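Local coordinates for SA0254 protein (Staphylococcus aureus subsp. aureus, PDB 2OOI), which is of unknown function but carries a UTRA domain and so probably binds a small-molecule effector, as in GntR/HutC-type transcription regulators, at residues Q38-L43 against F142-I147; G100-F105 against Q132-M137. All blocks are in the same frame, centred on the assembly; numbering follows the deposited sequence.

Contact 1 of 2, residues Q38-L43 against F142-I147; sequences QDELQL and FDSSDI
Glu40 and Ser144 both set their first side-chain atom anti to the backbone N, chi1 -171° for Glu40 CG and -179° for Ser144 OG. Beyond CG the Glu40 chain is extended and carries the carboxylate on to Ser144 OG. Ser144 OG is modelled as donor to Glu40 OE1, but their 2.4 Å separation is shorter than a normal hydrogen bond and doubtful at this resolution. Glu40 OE2 has other partners: it bonds to Thr133 OG1 and His131 NE2. One carboxylate thus sits against two adjacent strands, 141-150 and 126-136. Leu41 gives the apolar half of the contact. Its CD2 lies 3.8 Å from Asp143 N and 3.9 Å from Ser144 CB, so it rests mainly on strand backbone. Asp143 directs its CB away from the helix, and its OD1 accepts the Ser145 hydroxyl through the syn lone pair, 2.8 Å from Ser145 OG. The helix closes in a Schellman motif, with Gln42 at positive phi, Leu43 N bonded to Gln38 O and Gln42 N to Asp39 O. The contact lays the C-terminal turn of helix 35-41 on strand 141-150. That strand runs between strands 61-71 and 126-136, and Phe142 and Asp143 also touch helix 87-94.

Contact 2 of 2, residues G100-F105 against Q132-M137; sequences GFSDIF and QTFYTM
A classic beta bulge shapes this antiparallel strand pair: Gly100 and Phe101 both face Tyr135. Tyr135 O takes Gly100 N at 2.9 Å and, weakly, Phe101 N at 3.4 Å. Tyr135 N returns a bond to Phe101 O. Further along, Asp103 and Thr133 form a hydrogen-bonded pair with two backbone bonds. On the Phe101 and Tyr135 face the two rings make an offset stack, planes 12° apart and centroids 4.6 Å apart. A chi1 of 59° sets Phe101 CG between the backbone N and the carbonyl carbon, and the ring lies against that of Tyr135. Phe101 CE1 lies over the tyrosine ring, toward its rim, while Tyr135 CB sits over the phenylalanine ring as a CH-pi contact. The other face carries Ser102, Ile104, Gln132 and Phe134. Ser102 OG donates to Gln132 OE1 at 3.0 Å, with the donor tilted 16° from the amide carbonyl plane. Ile104 lies beside the extended Gln132 chain, its CG1 3.7 Å from Gln132 CD. Strand 99-110 is an edge strand of the sheet within this chain, but a strand of the second subunit pairs with it, and Tyr157 of that subunit bonds to Asp103 OD1. Strand 126-136 has strand 141-150 on its other side.

In the fold
Contacts 1 and 2 meet where strand 141-150 pairs with strand 126-136, with centres about 10 Å apart. These strands follow each other in the chain and are neighbours in the antiparallel sheet. Backbone pairs join them, Ser145 O to Gln132 N and Phe142 N to Phe134 O, each at 2.8 Å and probably hydrogen-bonded. Side chains tie the contacts too, with the Glu40 carboxylate of contact 1 beside the Thr133 hydroxyl of contact 2. Contact 2 carries the sheet to the subunit interface. A bound zinc ion lies about 8 Å from the side chains of both Asp143 and Phe134. All four segments belong to the UTRA domain.

Contact 1 of 2, residues Q38-L43 against F142-I147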
loop_
_atom_site.group_PDB
_atom_site.type_symbol
_atom_site.label_atom_id
_atom_site.label_comp_id
_atom_site.label_asym_id
_atom_site.label_seq_id
_atom_site.Cartn_x
_atom_site.Cartn_y
_atom_site.Cartn_z
ATOM N N GLN B 38 -11.758 -16.661 14.802
ATOM C CA GLN B 38 -13.042 -16.499 15.491
ATOM C C GLN B 38 -13.260 -15.058 15.813
ATOM O O GLN B 38 -14.314 -14.513 15.534
ATOM C CB GLN B 38 -13.115 -17.276 16.802
ATOM C CG GLN B 38 -13.007 -18.738 16.585
ATOM C CD GLN B 38 -13.186 -19.579 17.840
ATOM O OE1 GLN B 38 -13.250 -20.834 17.728
ATOM N NE2 GLN B 38 -13.269 -18.927 19.033
ATOM N N ASP B 39 -12.255 -14.454 16.430
ATOM C CA ASP B 39 -12.322 -13.073 16.785
ATOM C C ASP B 39 -12.713 -12.356 15.527
ATOM O O ASP B 39 -13.778 -11.767 15.454
ATOM C CB ASP B 39 -10.974 -12.574 17.276
ATOM C CG ASP B 39 -11.047 -11.171 17.836
ATOM O OD1 ASP B 39 -12.154 -10.559 17.834
ATOM O OD2 ASP B 39 -9.998 -10.680 18.297
ATOM N N GLU B 40 -11.874 -12.485 14.514
ATOM C CA GLU B 40 -11.943 -11.634 13.348
ATOM C C GLU B 40 -13.191 -11.871 12.498
ATOM O O GLU B 40 -13.783 -10.926 12.006
ATOM C CB GLU B 40 -10.676 -11.814 12.496
ATOM C CG GLU B 40 -10.565 -10.827 11.391
ATOM C CD GLU B 40 -9.486 -11.177 10.392
ATOM O OE1 GLU B 40 -8.746 -12.169 10.602
ATOM O OE2 GLU B 40 -9.369 -10.460 9.376
ATOM N N LEU B 41 -13.586 -13.112 12.285
ATOM C CA LEU B 41 -14.786 -13.329 11.501
ATOM C C LEU B 41 -16.054 -13.251 12.366
ATOM O O LEU B 41 -17.161 -13.469 11.864
ATOM C CB LEU B 41 -14.698 -14.649 10.746
ATOM C CG LEU B 41 -13.548 -14.750 9.731
ATOM C CD1 LEU B 41 -13.659 -16.032 8.921
ATOM C CD2 LEU B 41 -13.537 -13.562 8.803
ATOM N N GLN B 42 -15.873 -12.902 13.648
ATOM C CA GLN B 42 -16.934 -12.809 14.643
ATOM C C GLN B 42 -17.757 -14.074 14.653
ATOM O O GLN B 42 -18.919 -14.042 14.314
ATOM C CB GLN B 42 -17.788 -11.572 14.395
ATOM C CG GLN B 42 -17.034 -10.282 14.668
ATOM C CD GLN B 42 -17.606 -9.053 13.957
ATOM O OE1 GLN B 42 -16.858 -8.187 13.495
ATOM N NE2 GLN B 42 -18.923 -8.973 13.874
ATOM N N LEU B 43 -17.123 -15.172 15.070
ATOM C CA LEU B 43 -17.648 -16.538 14.965
ATOM C C LEU B 43 -17.909 -17.194 16.341
ATOM O O LEU B 43 -17.491 -16.647 17.366
ATOM C CB LEU B 43 -16.617 -17.414 14.221
ATOM C CG LEU B 43 -16.676 -17.658 12.704
ATOM C CD1 LEU B 43 -17.140 -16.449 11.924
ATOM C CD2 LEU B 43 -15.335 -18.152 12.192
ATOM N N PHE B 142 -16.745 -12.020 6.226
ATOM C CA PHE B 142 -16.801 -13.413 5.780
ATOM C C PHE B 142 -15.477 -14.028 5.318
ATOM O O PHE B 142 -15.401 -15.248 5.156
ATOM C CB PHE B 142 -17.849 -13.558 4.683
ATOM C CG PHE B 142 -17.496 -12.854 3.424
ATOM C CD1 PHE B 142 -16.695 -13.457 2.489
ATOM C CD2 PHE B 142 -17.944 -11.571 3.185
ATOM C CE1 PHE B 142 -16.347 -12.802 1.327
ATOM C CE2 PHE B 142 -17.587 -10.892 2.008
ATOM C CZ PHE B 142 -16.789 -11.516 1.087
ATOM N N ASP B 143 -14.441 -13.209 5.122
ATOM C CA ASP B 143 -13.174 -13.670 4.551
ATOM C C ASP B 143 -12.039 -12.942 5.224
ATOM O O ASP B 143 -11.977 -11.714 5.168
ATOM C CB ASP B 143 -13.170 -13.367 3.054
ATOM C CG ASP B 143 -11.798 -13.534 2.383
ATOM O OD1 ASP B 143 -10.800 -13.896 3.033
ATOM O OD2 ASP B 143 -11.735 -13.313 1.152
ATOM N N SER B 144 -11.136 -13.699 5.844
ATOM C CA SER B 144 -9.899 -13.177 6.432
ATOM C C SER B 144 -8.713 -13.643 5.606
ATOM O O SER B 144 -8.399 -14.819 5.607
ATOM C CB SER B 144 -9.740 -13.720 7.858
ATOM O OG SER B 144 -8.566 -13.236 8.503
ATOM N N SER B 145 -8.032 -12.727 4.936
ATOM C CA SER B 145 -6.931 -13.101 4.028
ATOM C C SER B 145 -5.581 -12.441 4.338
ATOM O O SER B 145 -5.476 -11.215 4.533
ATOM C CB SER B 145 -7.316 -12.795 2.574
ATOM O OG SER B 145 -8.203 -13.800 2.075
ATOM N N ASP B 146 -4.555 -13.283 4.396
ATOM C CA ASP B 146 -3.184 -12.827 4.441
ATOM C C ASP B 146 -2.509 -13.175 3.154
ATOM O O ASP B 146 -2.596 -14.316 2.689
ATOM C CB ASP B 146 -2.446 -13.473 5.581
ATOM C CG ASP B 146 -2.828 -12.891 6.843
ATOM O OD1 ASP B 146 -2.793 -11.653 6.942
ATOM O OD2 ASP B 146 -3.206 -13.637 7.734
ATOM N N ILE B 147 -1.841 -12.188 2.582
ATOM C CA ILE B 147 -1.099 -12.372 1.359
ATOM C C ILE B 147 0.345 -12.003 1.610
ATOM O O ILE B 147 0.615 -10.984 2.242
ATOM C CB ILE B 147 -1.674 -11.502 0.281
ATOM C CG1 ILE B 147 -3.176 -11.789 0.162
ATOM C CG2 ILE B 147 -0.940 -11.716 -1.032
ATOM C CD1 ILE B 147 -3.847 -11.137 -1.039
#

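Contact 2 of 2, residues G100-F105 against Q132-M137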
loop_
_atom_site.group_PDB
_atom_site.type_symbol
_atom_site.label_atom_id
_atom_site.label_comp_id
_atom_site.label_asym_id
_atom_site.label_seq_id
_atom_site.Cartn_x
_atom_site.Cartn_y
_atom_site.Cartn_z
ATOM N N GLY B 100 -19.826 -5.915 0.448
ATOM C CA GLY B 100 -19.965 -4.511 0.857
ATOM C C GLY B 100 -18.690 -3.673 0.854
ATOM O O GLY B 100 -18.609 -2.665 0.143
ATOM N N PHE B 101 -17.706 -4.080 1.659
ATOM C CA PHE B 101 -16.474 -3.310 1.861
ATOM C C PHE B 101 -15.375 -4.164 2.481
ATOM O O PHE B 101 -15.608 -5.308 2.839
ATOM C CB PHE B 101 -16.748 -2.103 2.765
ATOM C CG PHE B 101 -17.296 -2.455 4.132
ATOM C CD1 PHE B 101 -16.448 -2.575 5.231
ATOM C CD2 PHE B 101 -18.668 -2.639 4.325
ATOM C CE1 PHE B 101 -16.967 -2.885 6.511
ATOM C CE2 PHE B 101 -19.183 -2.950 5.591
ATOM C CZ PHE B 101 -18.329 -3.069 6.681
ATOM N N SER B 102 -14.179 -3.597 2.625
ATOM C CA SER B 102 -13.090 -4.312 3.274
ATOM C C SER B 102 -12.094 -3.405 3.985
ATOM O O SER B 102 -12.009 -2.205 3.689
ATOM C CB SER B 102 -12.361 -5.182 2.252
ATOM O OG SER B 102 -11.780 -4.398 1.242
ATOM N N ASP B 103 -11.382 -3.998 4.946
ATOM C CA ASP B 103 -10.310 -3.355 5.690
ATOM C C ASP B 103 -9.001 -3.951 5.251
ATOM O O ASP B 103 -8.821 -5.166 5.307
ATOM C CB ASP B 103 -10.460 -3.602 7.195
ATOM C CG ASP B 103 -11.630 -2.885 7.774
ATOM O OD1 ASP B 103 -11.821 -1.697 7.424
ATOM O OD2 ASP B 103 -12.390 -3.524 8.546
ATOM N N ILE B 104 -8.064 -3.108 4.864
ATOM C CA ILE B 104 -6.781 -3.567 4.365
ATOM C C ILE B 104 -5.669 -3.085 5.285
ATOM O O ILE B 104 -5.634 -1.923 5.675
ATOM C CB ILE B 104 -6.543 -3.016 2.988
ATOM C CG1 ILE B 104 -7.472 -3.692 1.983
ATOM C CG2 ILE B 104 -5.092 -3.198 2.600
ATOM C CD1 ILE B 104 -7.675 -2.890 0.700
ATOM N N PHE B 105 -4.756 -3.981 5.622
ATOM C CA PHE B 105 -3.611 -3.632 6.441
ATOM C C PHE B 105 -2.370 -4.099 5.712
ATOM O O PHE B 105 -2.345 -5.224 5.236
ATOM C CB PHE B 105 -3.703 -4.309 7.812
ATOM C CG PHE B 105 -4.961 -3.971 8.569
ATOM C CD1 PHE B 105 -4.980 -2.923 9.486
ATOM C CD2 PHE B 105 -6.134 -4.663 8.336
ATOM C CE1 PHE B 105 -6.162 -2.588 10.181
ATOM C CE2 PHE B 105 -7.293 -4.337 9.027
ATOM C CZ PHE B 105 -7.305 -3.293 9.951
ATOM N N GLN B 132 -6.442 -8.621 4.410
ATOM C CA GLN B 132 -7.695 -8.018 4.009
ATOM C C GLN B 132 -8.872 -8.727 4.678
ATOM O O GLN B 132 -8.925 -9.945 4.677
ATOM C CB GLN B 132 -7.813 -8.036 2.486
ATOM C CG GLN B 132 -8.945 -7.154 1.954
ATOM C CD GLN B 132 -8.841 -6.810 0.465
ATOM O OE1 GLN B 132 -9.738 -6.161 -0.084
ATOM N NE2 GLN B 132 -7.754 -7.231 -0.186
ATOM N N THR B 133 -9.804 -7.970 5.257
ATOM C CA THR B 133 -11.016 -8.565 5.806
ATOM C C THR B 133 -12.195 -8.051 5.015
ATOM O O THR B 133 -12.369 -6.847 4.905
ATOM C CB THR B 133 -11.216 -8.200 7.243
ATOM O OG1 THR B 133 -10.125 -8.715 8.000
ATOM C CG2 THR B 133 -12.553 -8.791 7.782
ATOM N N PHE B 134 -12.985 -8.968 4.456
ATOM C CA PHE B 134 -14.106 -8.604 3.605
ATOM C C PHE B 134 -15.429 -8.743 4.363
ATOM O O PHE B 134 -15.644 -9.713 5.103
ATOM C CB PHE B 134 -14.166 -9.515 2.374
ATOM C CG PHE B 134 -13.002 -9.367 1.419
ATOM C CD1 PHE B 134 -13.122 -8.584 0.270
ATOM C CD2 PHE B 134 -11.796 -10.059 1.643
ATOM C CE1 PHE B 134 -12.040 -8.465 -0.644
ATOM C CE2 PHE B 134 -10.714 -9.952 0.744
ATOM C CZ PHE B 134 -10.837 -9.154 -0.402
ATOM N N TYR B 135 -16.327 -7.795 4.151
ATOM C CA TYR B 135 -17.629 -7.847 4.766
ATOM C C TYR B 135 -18.685 -7.853 3.696
ATOM O O TYR B 135 -18.523 -7.246 2.639
ATOM C CB TYR B 135 -17.867 -6.644 5.666
ATOM C CG TYR B 135 -16.842 -6.455 6.751
ATOM C CD1 TYR B 135 -17.164 -6.653 8.094
ATOM C CD2 TYR B 135 -15.555 -6.061 6.441
ATOM C CE1 TYR B 135 -16.220 -6.468 9.084
ATOM C CE2 TYR B 135 -14.616 -5.876 7.419
ATOM C CZ TYR B 135 -14.955 -6.079 8.733
ATOM O OH TYR B 135 -13.989 -5.886 9.677
ATOM N N THR B 136 -19.788 -8.520 3.995
ATOM C CA THR B 136 -20.955 -8.455 3.148
ATOM C C THR B 136 -21.554 -7.067 3.247
ATOM O O THR B 136 -21.183 -6.269 4.114
ATOM C CB THR B 136 -22.032 -9.417 3.606
ATOM O OG1 THR B 136 -22.552 -8.956 4.858
ATOM C CG2 THR B 136 -21.476 -10.824 3.727
ATOM N N MET B 137 -22.521 -6.796 2.381
ATOM C CA MET B 137 -23.166 -5.488 2.339
ATOM C C MET B 137 -24.010 -5.221 3.590
ATOM O O MET B 137 -24.460 -4.106 3.782
ATOM C CB MET B 137 -24.026 -5.353 1.084
ATOM C CG MET B 137 -23.936 -3.973 0.411
ATOM S SD MET B 137 -24.552 -4.062 -1.294
ATOM C CE MET B 137 -23.225 -5.027 -2.075
#